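Local coordinates for protein beta-N-acetylhexosaminidase (Mycobacterium smegmatis, PDB 4YYF) that probably hydrolyses terminal non-reducing N-acetyl-D-hexosamine residues from N-acetyl-beta-D-hexosaminides, as a member of glycosyl hydrolase family 3, at residues A[60-63]-A[64-68]; A[128-131]-A[132-136]. The protein carries 1 engineered substitution. All coordinates share one frame; numbering follows the deposited sequence.

Contact 1. Residues A[60-63]-A[64-68]; sequences RAVV and ADHHV
V62 and V68 meet where helix 56-66 ends and the chain leaves it. V62 starts from a CB that points away from the residues ahead, and its two methyls make the contact with V68. CG1 lies between the backbone N and the carbonyl carbon (chi1 80°) and reaches V68 CG2 at 3.8 Å. CG2, anti to the backbone N, touches V68 CG1 at 4.0 Å. Both branches of each valine therefore take part. The two side chains cross at about a right angle.

Four backbone bonds hold the last turn of the helix. They join A64, D65, H66 and H67 N to R60, A61, V62 and V63 O. Their N-H...O angles fall steadily, from 164° at A64 to 132° at H67, as the helix gives way. The last bond, from H67 N to V63 O, is still short at 2.9 Å. H67 has positive phi and bends the chain out of the helix. This bend brings V68 round to V62.

V63 O collects further partners. H67 CA makes a CH...O contact with it at 3.2 Å. A water donates to V63 O from 3.2 Å and also hydrogen-bonds H67 ND1 at 2.9 Å, lying at the edge of the ring and in its plane. This water links the last turn to the H67 side chain.

The helix belongs to the beta-alpha-beta unit 49-52, 56-66, 70-73 of the TIM-barrel domain. V62 and V63 pack on I71 of strand 70-73, and V63 also meets I90 of helix 86-93. R60 forms a salt bridge with D89 of that same helix. On another flank V62, H66 and V68 touch V327, at the start of helix 327-340.

Contact 2. Residues A[128-131]-A[132-136]; sequences RTKT and ADEVY
T131 and E134 exchange two hydrogen bonds at the start of helix 132-148 and form a capping box. T131 is the N-cap. Its OG1 accepts from E134 N at 3.1 Å. In return T131 N donates to E134 OE1 at 2.8 Å, nearly straight at 167°. E134 OE1 accepts this bond with its anti lone pair.

The torsions set up both bonds. T131 OG1 sits between its own backbone N and carbonyl carbon (chi1 66°), which sets it against E134 N. E134 stays extended beyond CG, and this chain carries OE1 to T131 N. The first turn is closed by V135 N bonding T131 O at 3.0 Å.

Further out, a water donates to E134 OE1 at 2.7 Å and to T129 O at 3.0 Å. It ties the carboxylate to the end of helix 123-129. K130 lies across the E134 side chain, and its CB touches V135 CG2 at 3.9 Å. K130 O is held by the hydroxyl of Y185, from helix 179-196, and V135 packs on that same tyrosine.

K130 NZ stands 5.1 Å from E134 OE2, too far for a salt bridge. E134 OE1 nevertheless accepts from a backbone N-H and a water, beside a helix N terminus. These donors and the helix end probably favour an ionised carboxylate.

How the contacts relate
From the N terminus, the chain forms contact 1 first, at residues 60-68. It then passes through helix 86-93 and strand 100-107 before reaching contact 2, at residues 128-136. The contacts are in series. They neither nest nor cross, and each is made within one continuous run of chain, closing only a local turn. One finishes a helix and the other starts one. Contact 1 ties the end of helix 56-66 to the turn into strand 70-73. Contact 2 ties helix 123-129 to helix 132-148. The two lie on opposite sides of the chain's centre. The centres of contact 1 and contact 2 are about 40 Å apart.

Contact 1. Residues A[60-63]-A[64-68]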
# COMPACT_ATOMS: atom_id res chain seq x y z
N ARG A 60 4.34 16.67 -11.49
CA ARG A 60 4.28 16.87 -12.94
C ARG A 60 5.52 16.31 -13.64
O ARG A 60 5.43 15.66 -14.66
CB ARG A 60 4.09 18.34 -13.30
CG ARG A 60 3.92 18.58 -14.80
CD ARG A 60 3.65 20.05 -15.13
NE ARG A 60 2.39 20.49 -14.55
CZ ARG A 60 1.19 20.26 -15.09
NH1 ARG A 60 1.09 19.58 -16.23
NH2 ARG A 60 0.10 20.72 -14.49
N ALA A 61 6.69 16.57 -13.06
CA ALA A 61 7.94 16.10 -13.65
C ALA A 61 8.09 14.58 -13.56
O ALA A 61 8.50 13.95 -14.52
CB ALA A 61 9.14 16.81 -13.04
N VAL A 62 7.74 13.98 -12.42
CA VAL A 62 7.98 12.54 -12.27
C VAL A 62 7.04 11.73 -13.18
O VAL A 62 7.46 10.73 -13.78
CB VAL A 62 7.95 12.07 -10.78
CG1 VAL A 62 6.51 11.90 -10.27
CG2 VAL A 62 8.72 10.75 -10.62
N VAL A 63 5.81 12.20 -13.33
CA VAL A 63 4.83 11.52 -14.19
C VAL A 63 5.18 11.66 -15.68
O VAL A 63 5.20 10.67 -16.41
CB VAL A 63 3.40 12.01 -13.91
CG1 VAL A 63 2.41 11.48 -14.96
CG2 VAL A 63 2.98 11.58 -12.50
N ALA A 64 5.48 12.88 -16.13
CA ALA A 64 5.81 13.09 -17.54
C ALA A 64 7.18 12.53 -17.92
O ALA A 64 7.38 12.02 -19.03
CB ALA A 64 5.72 14.58 -17.91
N ASP A 65 8.16 12.63 -17.02
CA ASP A 65 9.52 12.27 -17.40
C ASP A 65 9.79 10.79 -17.25
O ASP A 65 10.60 10.22 -17.98
CB ASP A 65 10.56 13.05 -16.58
CG ASP A 65 10.49 14.55 -16.82
OD1 ASP A 65 9.84 14.97 -17.79
OD2 ASP A 65 11.10 15.31 -16.03
N HIS A 66 9.13 10.16 -16.29
CA HIS A 66 9.43 8.77 -15.98
C HIS A 66 8.23 7.83 -16.07
O HIS A 66 8.41 6.62 -16.03
CB HIS A 66 10.09 8.67 -14.60
CG HIS A 66 11.34 9.48 -14.49
ND1 HIS A 66 12.53 9.08 -15.08
CD2 HIS A 66 11.59 10.67 -13.90
CE1 HIS A 66 13.45 9.99 -14.86
NE2 HIS A 66 12.91 10.97 -14.14
N HIS A 67 7.02 8.37 -16.18
CA HIS A 67 5.82 7.52 -16.33
C HIS A 67 5.62 6.57 -15.15
O HIS A 67 5.17 5.43 -15.33
CB HIS A 67 5.89 6.71 -17.61
CG HIS A 67 6.10 7.55 -18.83
ND1 HIS A 67 5.27 8.60 -19.15
CD2 HIS A 67 7.04 7.51 -19.80
CE1 HIS A 67 5.69 9.17 -20.27
NE2 HIS A 67 6.77 8.53 -20.68
N VAL A 68 5.93 7.05 -13.95
CA VAL A 68 5.65 6.26 -12.74
C VAL A 68 4.15 5.98 -12.64
O VAL A 68 3.31 6.83 -13.00
CB VAL A 68 6.17 6.92 -11.44
CG1 VAL A 68 7.70 6.97 -11.43
CG2 VAL A 68 5.57 8.32 -11.25
O HOH W 1 2.70 9.33 -17.90

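Contact 2. Residues A[128-131]-A[132-136]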
# COMPACT_ATOMS: atom_id res chain seq x y z
N ARG A 128 -15.37 1.54 19.14
CA ARG A 128 -15.92 1.66 20.49
C ARG A 128 -17.23 2.42 20.54
O ARG A 128 -18.01 2.25 21.47
CB ARG A 128 -14.91 2.34 21.42
CG ARG A 128 -13.67 1.53 21.66
CD ARG A 128 -12.66 2.23 22.55
NE ARG A 128 -11.70 1.26 23.07
CZ ARG A 128 -10.59 1.57 23.72
NH1 ARG A 128 -9.79 0.60 24.16
NH2 ARG A 128 -10.27 2.83 23.93
N THR A 129 -17.47 3.27 19.56
CA THR A 129 -18.59 4.21 19.65
C THR A 129 -19.61 4.08 18.52
O THR A 129 -20.67 4.70 18.57
CB THR A 129 -18.09 5.67 19.69
OG1 THR A 129 -17.37 5.96 18.48
CG2 THR A 129 -17.19 5.92 20.89
N LYS A 130 -19.28 3.29 17.50
CA LYS A 130 -20.11 3.15 16.31
C LYS A 130 -20.43 1.69 16.00
O LYS A 130 -19.68 0.78 16.37
CB LYS A 130 -19.41 3.76 15.09
CG LYS A 130 -18.93 5.19 15.27
CD LYS A 130 -20.09 6.17 15.20
CE LYS A 130 -19.64 7.57 15.60
NZ LYS A 130 -20.78 8.53 15.58
N THR A 131 -21.54 1.47 15.31
CA THR A 131 -21.83 0.13 14.78
C THR A 131 -21.03 -0.04 13.51
O THR A 131 -20.59 0.95 12.90
CB THR A 131 -23.30 -0.05 14.44
OG1 THR A 131 -23.63 0.83 13.36
CG2 THR A 131 -24.18 0.27 15.65
N ALA A 132 -20.85 -1.29 13.09
CA ALA A 132 -20.20 -1.56 11.81
C ALA A 132 -20.92 -0.89 10.64
O ALA A 132 -20.27 -0.46 9.69
CB ALA A 132 -20.08 -3.05 11.58
N ASP A 133 -22.25 -0.81 10.68
CA ASP A 133 -22.98 -0.15 9.58
C ASP A 133 -22.69 1.34 9.54
O ASP A 133 -22.62 1.94 8.46
CB ASP A 133 -24.49 -0.38 9.69
CG ASP A 133 -24.89 -1.81 9.38
OD1 ASP A 133 -24.09 -2.53 8.73
OD2 ASP A 133 -26.01 -2.22 9.77
N GLU A 134 -22.54 1.94 10.72
CA GLU A 134 -22.16 3.35 10.82
C GLU A 134 -20.76 3.59 10.27
O GLU A 134 -20.50 4.61 9.61
CB GLU A 134 -22.26 3.83 12.27
CG GLU A 134 -23.68 4.00 12.75
CD GLU A 134 -23.78 4.40 14.20
OE1 GLU A 134 -23.07 3.81 15.04
OE2 GLU A 134 -24.56 5.32 14.51
N VAL A 135 -19.84 2.66 10.54
CA VAL A 135 -18.47 2.78 10.03
C VAL A 135 -18.46 2.66 8.51
O VAL A 135 -17.73 3.39 7.82
CB VAL A 135 -17.50 1.76 10.71
CG1 VAL A 135 -16.13 1.76 10.02
CG2 VAL A 135 -17.32 2.09 12.19
N TYR A 136 -19.30 1.78 7.97
CA TYR A 136 -19.45 1.67 6.52
C TYR A 136 -19.82 3.04 5.93
O TYR A 136 -19.20 3.50 4.97
CB TYR A 136 -20.50 0.62 6.13
CG TYR A 136 -20.90 0.73 4.67
CD1 TYR A 136 -20.09 0.19 3.68
CD2 TYR A 136 -22.06 1.38 4.29
CE1 TYR A 136 -20.44 0.29 2.34
CE2 TYR A 136 -22.42 1.50 2.95
CZ TYR A 136 -21.60 0.95 1.98
OH TYR A 136 -21.96 1.06 0.65
O HOH W 2 -23.47 3.96 17.66